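Long-range contact in 6-pyruvoyl tetrahydropterin synthase (Plasmodium falciparum, PDB 1Y13), which is a zinc-binding member of the 6-pyruvoyl tetrahydropterin synthase family that assembles from six chains and holds biopterin in the model: residues N19-V24 against K58-V63. Sequence-based numbering, arbitrary orientation.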
ATOM      1  N   ASN A  19      -2.352 -27.310  14.773  1.00 59.13           N
ATOM      2  CA  ASN A  19      -1.044 -26.887  15.407  1.00 60.35           C
ATOM      3  C   ASN A  19      -1.069 -25.563  16.243  1.00 60.14           C
ATOM      4  O   ASN A  19      -1.795 -24.605  15.905  1.00 60.29           O
ATOM      5  CB  ASN A  19       0.046 -26.840  14.322  1.00 66.53           C
ATOM      6  CG  ASN A  19       1.426 -27.156  14.853  1.00 67.62           C
ATOM      7  OD1 ASN A  19       1.811 -28.324  14.947  1.00 71.71           O
ATOM      8  ND2 ASN A  19       2.191 -26.117  15.181  1.00 66.70           N
ATOM      9  N   SER A  20      -0.216 -25.487  17.283  1.00 60.23           N
ATOM     10  CA  SER A  20      -0.341 -24.452  18.337  1.00 58.69           C
ATOM     11  C   SER A  20       0.666 -23.291  18.354  1.00 59.25           C
ATOM     12  O   SER A  20       0.414 -22.274  19.022  1.00 59.05           O
ATOM     13  CB  SER A  20      -0.405 -25.089  19.741  1.00 62.94           C
ATOM     14  OG  SER A  20       0.823 -25.707  20.104  1.00 70.36           O
ATOM     15  N   SER A  21       1.790 -23.421  17.648  1.00 56.87           N
ATOM     16  CA  SER A  21       2.657 -22.265  17.467  1.00 57.88           C
ATOM     17  C   SER A  21       1.946 -21.135  16.718  1.00 57.92           C
ATOM     18  O   SER A  21       1.053 -21.383  15.895  1.00 56.79           O
ATOM     19  CB  SER A  21       3.980 -22.631  16.774  1.00 60.03           C
ATOM     20  OG  SER A  21       3.864 -22.552  15.373  1.00 59.03           O
ATOM     21  N   ALA A  22       2.331 -19.899  17.050  1.00 57.35           N
ATOM     22  CA  ALA A  22       1.748 -18.689  16.500  1.00 56.25           C
ATOM     23  C   ALA A  22       2.875 -17.694  16.215  1.00 57.20           C
ATOM     24  O   ALA A  22       3.911 -17.746  16.859  1.00 55.81           O
ATOM     25  CB  ALA A  22       0.762 -18.105  17.480  1.00 51.75           C
ATOM     26  N   GLU A  23       2.670 -16.803  15.252  1.00 56.46           N
ATOM     27  CA  GLU A  23       3.652 -15.756  14.940  1.00 57.10           C
ATOM     28  C   GLU A  23       3.094 -14.380  15.186  1.00 57.13           C
ATOM     29  O   GLU A  23       1.884 -14.165  15.079  1.00 55.47           O
ATOM     30  CB  GLU A  23       4.130 -15.864  13.497  1.00 55.45           C
ATOM     31  CG  GLU A  23       4.805 -17.191  13.197  1.00 66.02           C
ATOM     32  CD  GLU A  23       5.070 -17.455  11.715  1.00 66.26           C
ATOM     33  OE1 GLU A  23       4.310 -16.952  10.860  1.00 74.98           O
ATOM     34  OE2 GLU A  23       6.037 -18.189  11.409  1.00 72.03           O
ATOM     35  N   VAL A  24       3.972 -13.449  15.561  1.00 55.79           N
ATOM     36  CA  VAL A  24       3.642 -12.022  15.531  1.00 55.62           C
ATOM     37  C   VAL A  24       4.696 -11.304  14.683  1.00 57.68           C
ATOM     38  O   VAL A  24       5.872 -11.705  14.649  1.00 55.04           O
ATOM     39  CB  VAL A  24       3.545 -11.377  16.942  1.00 53.57           C
ATOM     40  CG1 VAL A  24       2.291 -11.848  17.684  1.00 50.60           C
ATOM     41  CG2 VAL A  24       4.806 -11.663  17.788  1.00 53.46           C
ATOM     42  N   LYS A  58       9.563 -10.699  12.402  1.00 55.52           N
ATOM     43  CA  LYS A  58       8.577 -11.697  12.749  1.00 57.32           C
ATOM     44  C   LYS A  58       9.206 -12.740  13.682  1.00 57.89           C
ATOM     45  O   LYS A  58      10.356 -13.141  13.484  1.00 55.90           O
ATOM     46  CB  LYS A  58       8.053 -12.331  11.473  1.00 58.81           C
ATOM     47  CG  LYS A  58       7.163 -13.513  11.668  1.00 60.88           C
ATOM     48  CD  LYS A  58       6.563 -13.902  10.353  1.00 60.82           C
ATOM     49  CE  LYS A  58       7.440 -14.906   9.645  1.00 66.05           C
ATOM     50  NZ  LYS A  58       6.668 -15.493   8.516  1.00 71.32           N
ATOM     51  N   VAL A  59       8.471 -13.125  14.724  1.00 56.30           N
ATOM     52  CA  VAL A  59       8.916 -14.165  15.654  1.00 58.09           C
ATOM     53  C   VAL A  59       7.846 -15.244  15.800  1.00 58.12           C
ATOM     54  O   VAL A  59       6.657 -14.963  15.793  1.00 55.52           O
ATOM     55  CB  VAL A  59       9.431 -13.621  17.065  1.00 59.16           C
ATOM     56  CG1 VAL A  59      10.222 -12.303  16.908  1.00 58.12           C
ATOM     57  CG2 VAL A  59       8.306 -13.400  18.037  1.00 56.99           C
ATOM     58  N   ARG A  60       8.292 -16.488  15.904  1.00 54.84           N
ATOM     59  CA  ARG A  60       7.383 -17.610  16.073  1.00 56.67           C
ATOM     60  C   ARG A  60       7.557 -18.169  17.475  1.00 56.53           C
ATOM     61  O   ARG A  60       8.678 -18.456  17.912  1.00 55.34           O
ATOM     62  CB  ARG A  60       7.674 -18.666  15.026  1.00 50.72           C
ATOM     63  CG  ARG A  60       6.686 -19.796  14.984  1.00 56.87           C
ATOM     64  CD  ARG A  60       7.153 -20.836  13.978  1.00 58.64           C
ATOM     65  NE  ARG A  60       7.336 -20.217  12.665  1.00 65.94           N
ATOM     66  CZ  ARG A  60       8.155 -20.657  11.714  1.00 65.93           C
ATOM     67  NH1 ARG A  60       8.892 -21.755  11.891  1.00 63.68           N
ATOM     68  NH2 ARG A  60       8.227 -19.989  10.572  1.00 64.82           N
ATOM     69  N   GLY A  61       6.442 -18.291  18.178  1.00 56.15           N
ATOM     70  CA  GLY A  61       6.424 -18.772  19.545  1.00 57.35           C
ATOM     71  C   GLY A  61       5.096 -19.439  19.836  1.00 57.07           C
ATOM     72  O   GLY A  61       4.592 -20.184  19.009  1.00 56.51           O
ATOM     73  N   TYR A  62       4.558 -19.163  21.021  1.00 55.95           N
ATOM     74  CA  TYR A  62       3.303 -19.720  21.505  1.00 57.76           C
ATOM     75  C   TYR A  62       2.561 -18.638  22.237  1.00 57.26           C
ATOM     76  O   TYR A  62       3.178 -17.732  22.793  1.00 57.80           O
ATOM     77  CB  TYR A  62       3.555 -20.908  22.466  1.00 53.66           C
ATOM     78  CG  TYR A  62       4.275 -22.034  21.778  1.00 56.06           C
ATOM     79  CD1 TYR A  62       3.568 -23.016  21.098  1.00 57.15           C
ATOM     80  CD2 TYR A  62       5.678 -22.083  21.746  1.00 55.61           C
ATOM     81  CE1 TYR A  62       4.226 -24.036  20.431  1.00 55.29           C
ATOM     82  CE2 TYR A  62       6.344 -23.100  21.074  1.00 57.76           C
ATOM     83  CZ  TYR A  62       5.602 -24.073  20.422  1.00 53.94           C
ATOM     84  OH  TYR A  62       6.228 -25.086  19.750  1.00 57.36           O
ATOM     85  N   VAL A  63       1.243 -18.717  22.239  1.00 56.05           N
ATOM     86  CA  VAL A  63       0.462 -17.808  23.052  1.00 57.41           C
ATOM     87  C   VAL A  63       0.754 -18.125  24.531  1.00 57.87           C
ATOM     88  O   VAL A  63       0.509 -19.222  24.975  1.00 57.11           O
ATOM     89  CB  VAL A  63      -1.057 -17.917  22.723  1.00 55.01           C
ATOM     90  CG1 VAL A  63      -1.863 -17.017  23.632  1.00 54.28           C
ATOM     91  CG2 VAL A  63      -1.314 -17.566  21.248  1.00 55.68           C
TER
HETATM   92  O   HOH W   1       0.055 -21.155  21.295  1.00 59.15           O
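Glu23 and Arg60 form a non-hydrogen-bonded antiparallel pair, their side chains side by side and pointing the same way. Arg60 grips a single carboxylate oxygen side-on: Arg60 NE lies 2.7 Å from Glu23 OE2, on its anti side, and Arg60 NH2 3.0 Å from the same OE2, nearly along the C-O direction. Carboxylate and guanidinium are close to coplanar, 29° apart. Nearer the backbone, Glu23 CG lies against Arg60 CB and CG. The other oxygen, Glu23 OE1, forms a long salt bridge to Lys58 NZ at 3.6 Å; a bend at chi3 (90°) turns Lys58 CE to the carboxylate. On the opposite face of the sheet Val24 CG2 meets Val59 CG2 at 3.9 Å, and the Val24 side chain lies about 4 Å from a bound biopterin. Paired backbone hydrogen bonds join Ala22 to Gly61 and Val24 to Val59. Ser20 OG comes to the edge of the Tyr62 ring, in its plane, and a water links Ser20 O to Val63 N. Tyr162 of the adjacent antiparallel strand 162-168 adds a cation-pi contact to Arg60. Val24 and Val59 pack on Leu75 of helix 72-86, while Ala22 to Val24 pair with a second subunit's strand, carrying the sheet across the interface.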